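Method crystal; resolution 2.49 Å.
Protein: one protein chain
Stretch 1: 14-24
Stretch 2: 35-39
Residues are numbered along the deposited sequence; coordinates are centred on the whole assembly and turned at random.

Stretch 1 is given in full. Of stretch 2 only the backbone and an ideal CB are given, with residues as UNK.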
# COMPACT_ATOMS: atom_id res chain seq x y z
N TYR A 14 -7.06 -7.13 -10.47
CA TYR A 14 -7.26 -5.83 -9.86
C TYR A 14 -8.43 -5.12 -10.55
O TYR A 14 -9.39 -4.72 -9.88
CB TYR A 14 -5.95 -5.03 -9.96
CG TYR A 14 -5.81 -3.83 -9.04
CD1 TYR A 14 -6.72 -3.58 -8.02
CD2 TYR A 14 -4.75 -2.94 -9.19
CE1 TYR A 14 -6.60 -2.46 -7.19
CE2 TYR A 14 -4.62 -1.81 -8.37
CZ TYR A 14 -5.54 -1.58 -7.37
OH TYR A 14 -5.38 -0.47 -6.57
N GLU A 15 -8.39 -5.04 -11.89
CA GLU A 15 -9.42 -4.43 -12.72
C GLU A 15 -10.77 -5.15 -12.60
O GLU A 15 -11.81 -4.49 -12.54
CB GLU A 15 -8.95 -4.46 -14.16
CG GLU A 15 -9.78 -3.70 -15.17
CD GLU A 15 -9.04 -3.67 -16.49
OE1 GLU A 15 -8.32 -2.68 -16.75
OE2 GLU A 15 -9.07 -4.70 -17.20
N LYS A 16 -10.75 -6.49 -12.55
CA LYS A 16 -11.94 -7.34 -12.42
C LYS A 16 -12.67 -7.07 -11.13
O LYS A 16 -13.89 -6.92 -11.16
CB LYS A 16 -11.52 -8.81 -12.51
CG LYS A 16 -12.62 -9.78 -12.90
CD LYS A 16 -12.11 -11.23 -12.82
CE LYS A 16 -11.54 -11.80 -14.12
NZ LYS A 16 -10.20 -11.23 -14.45
N ALA A 17 -11.93 -6.96 -10.00
CA ALA A 17 -12.49 -6.66 -8.67
C ALA A 17 -13.17 -5.27 -8.67
O ALA A 17 -14.28 -5.11 -8.13
CB ALA A 17 -11.39 -6.72 -7.62
N LEU A 18 -12.53 -4.27 -9.31
CA LEU A 18 -13.04 -2.90 -9.43
C LEU A 18 -14.25 -2.81 -10.35
O LEU A 18 -15.14 -2.03 -10.09
CB LEU A 18 -11.91 -1.93 -9.87
CG LEU A 18 -10.66 -1.84 -8.95
CD1 LEU A 18 -9.67 -0.87 -9.49
CD2 LEU A 18 -11.01 -1.49 -7.50
N ARG A 19 -14.32 -3.65 -11.38
CA ARG A 19 -15.44 -3.64 -12.32
C ARG A 19 -16.72 -4.12 -11.64
O ARG A 19 -17.78 -3.51 -11.80
CB ARG A 19 -15.11 -4.53 -13.52
CG ARG A 19 -15.93 -4.22 -14.78
CD ARG A 19 -15.59 -5.17 -15.91
NE ARG A 19 -14.15 -5.18 -16.23
CZ ARG A 19 -13.55 -4.33 -17.06
NH1 ARG A 19 -14.25 -3.38 -17.69
NH2 ARG A 19 -12.25 -4.43 -17.29
N GLU A 20 -16.61 -5.21 -10.86
CA GLU A 20 -17.71 -5.85 -10.15
C GLU A 20 -18.20 -5.03 -8.96
O GLU A 20 -19.40 -4.95 -8.74
CB GLU A 20 -17.27 -7.24 -9.66
CG GLU A 20 -16.98 -8.24 -10.76
CD GLU A 20 -16.25 -9.53 -10.36
OE1 GLU A 20 -15.85 -9.66 -9.18
OE2 GLU A 20 -16.07 -10.39 -11.25
N ALA A 21 -17.27 -4.42 -8.20
CA ALA A 21 -17.60 -3.69 -6.98
C ALA A 21 -17.81 -2.19 -7.15
O ALA A 21 -18.53 -1.60 -6.35
CB ALA A 21 -16.54 -3.95 -5.93
N TRP A 22 -17.17 -1.58 -8.17
CA TRP A 22 -17.17 -0.14 -8.34
C TRP A 22 -17.70 0.38 -9.68
O TRP A 22 -18.56 1.25 -9.67
CB TRP A 22 -15.73 0.35 -8.07
CG TRP A 22 -15.45 1.82 -8.17
CD1 TRP A 22 -16.34 2.84 -8.05
CD2 TRP A 22 -14.16 2.42 -8.32
NE1 TRP A 22 -15.69 4.04 -8.17
CE2 TRP A 22 -14.35 3.81 -8.32
CE3 TRP A 22 -12.86 1.91 -8.44
CZ2 TRP A 22 -13.28 4.71 -8.45
CZ3 TRP A 22 -11.81 2.80 -8.65
CH2 TRP A 22 -12.03 4.18 -8.62
N PHE A 23 -17.20 -0.13 -10.81
CA PHE A 23 -17.57 0.39 -12.14
C PHE A 23 -18.97 0.01 -12.58
O PHE A 23 -19.73 0.92 -12.92
CB PHE A 23 -16.54 0.01 -13.20
CG PHE A 23 -15.13 0.40 -12.82
CD1 PHE A 23 -14.88 1.53 -12.04
CD2 PHE A 23 -14.04 -0.34 -13.26
CE1 PHE A 23 -13.58 1.89 -11.68
CE2 PHE A 23 -12.74 0.03 -12.90
CZ PHE A 23 -12.52 1.13 -12.11
N GLU A 24 -19.33 -1.28 -12.58
CA GLU A 24 -20.67 -1.70 -12.97
C GLU A 24 -21.73 -1.09 -12.04
O GLU A 24 -22.64 -0.45 -12.59
CB GLU A 24 -20.81 -3.22 -13.13
CG GLU A 24 -20.25 -3.70 -14.47
CD GLU A 24 -19.94 -5.18 -14.63
OE1 GLU A 24 -20.09 -5.95 -13.66
OE2 GLU A 24 -19.53 -5.57 -15.75
N UNK A 35 -14.93 3.19 -19.05
CA UNK A 35 -13.98 2.65 -20.02
C UNK A 35 -12.66 2.43 -19.25
O UNK A 35 -12.11 3.38 -18.68
CB UNK A 35 -13.80 3.58 -21.22
N UNK A 36 -12.19 1.17 -19.22
CA UNK A 36 -10.95 0.79 -18.51
C UNK A 36 -9.79 0.53 -19.46
O UNK A 36 -9.95 -0.14 -20.48
CB UNK A 36 -11.19 -0.46 -17.66
N UNK A 37 -8.61 1.08 -19.11
CA UNK A 37 -7.37 0.93 -19.87
C UNK A 37 -6.32 0.23 -18.99
O UNK A 37 -6.20 0.56 -17.81
CB UNK A 37 -6.86 2.29 -20.35
N UNK A 38 -5.62 -0.78 -19.54
CA UNK A 38 -4.61 -1.53 -18.78
C UNK A 38 -3.17 -1.19 -19.20
O UNK A 38 -2.92 -0.87 -20.38
CB UNK A 38 -4.85 -3.03 -18.95
N UNK A 39 -2.26 -1.24 -18.22
CA UNK A 39 -0.83 -0.98 -18.39
C UNK A 39 -0.09 -1.04 -17.08
O UNK A 39 -0.72 -0.99 -16.02
CB UNK A 39 -0.61 0.39 -19.04

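The helix of stretch 1 and the strand of stretch 2 run nearly antiparallel, at 169° between their N-to-C directions, and their axes come no closer than 10.6 Å. At that spacing contact depends on long side chains reaching from the helix.

Position 35 has extended backbone angles (-95/120), and its CA-to-CB bond points away from the helix. No atom of stretch 1 lies within 5.5 Å of the ideal CB, so stretch 1 sets no preference; the extended backbone is compatible with a beta-branched residue, among many others. The residue is Val35, with chi1 at -174° (t), and it makes no contact with the helix.

Position 36 is the most constrained. Its CB points toward the helix, and the ideal CB lies 3.7 Å from Glu15 OE1, 4.1 Å from Arg19 NH2 and 5.0 Å from Phe23 CE2. Stretch 1 thus offers a carboxylate, a guanidinium donor and an aromatic ring around one site. A short side chain with an acceptor oxygen would suit it, serine, threonine or perhaps asparagine; a small apolar residue could meet the ring but would offer the guanidinium no acceptor from the strand. The residue is Thr36, chi1 51° (p), whose two branches divide these tasks. Its OG1 accepts hydrogen bonds from Arg19 NH1 (3.1 Å) and Arg19 NH2 (3.2 Å), with N-H...acceptor angles of 136° and 135°, at the guanidinium edge. Thr36 CG2 packs 3.5 Å from Phe23 CE2, approaching the ring obliquely. The Arg19 end is also held within the helix by a salt bridge, Arg19 NH2 to Glu15 OE2 at 3.2 Å.

Position 37 reverses the direction: CB points away, and nothing of stretch 1 lies within 5.5 Å of the ideal CB. Many side chains would serve. The residue is Val37, chi1 -176° (t); its approach to the helix is through the backbone, with Val37 O 4.0 Å from Glu15 OE1.

Position 38 turns toward the helix again, its ideal CB 4.1 Å from Glu15 OE1. The nearby carboxylate would favour a small or polar residue, or a basic one. The residue is Ser38, chi1 96°, between wells. Ser38 CB lies 4.0 Å from Glu15 OE1, while OG makes no hydrogen bond to the helix.

Position 39 lies beyond the strand, with phi/psi of 176/166, a region strongly favouring glycine. A CB would have room beside stretch 1, so the backbone is the better evidence. The residue is Gly39.

Stretch 2 35-39: VTVSG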
# COMPACT_ATOMS: atom_id res chain seq x y z
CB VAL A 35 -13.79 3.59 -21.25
CG1 VAL A 35 -12.89 2.94 -22.31
CG2 VAL A 35 -15.13 3.96 -21.87
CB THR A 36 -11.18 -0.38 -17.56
OG1 THR A 36 -11.84 -1.44 -18.25
CG2 THR A 36 -11.96 0.01 -16.35
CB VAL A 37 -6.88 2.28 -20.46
CG1 VAL A 37 -5.65 2.08 -21.33
CG2 VAL A 37 -7.98 2.94 -21.28
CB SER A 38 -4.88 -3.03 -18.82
OG SER A 38 -4.14 -3.71 -19.82
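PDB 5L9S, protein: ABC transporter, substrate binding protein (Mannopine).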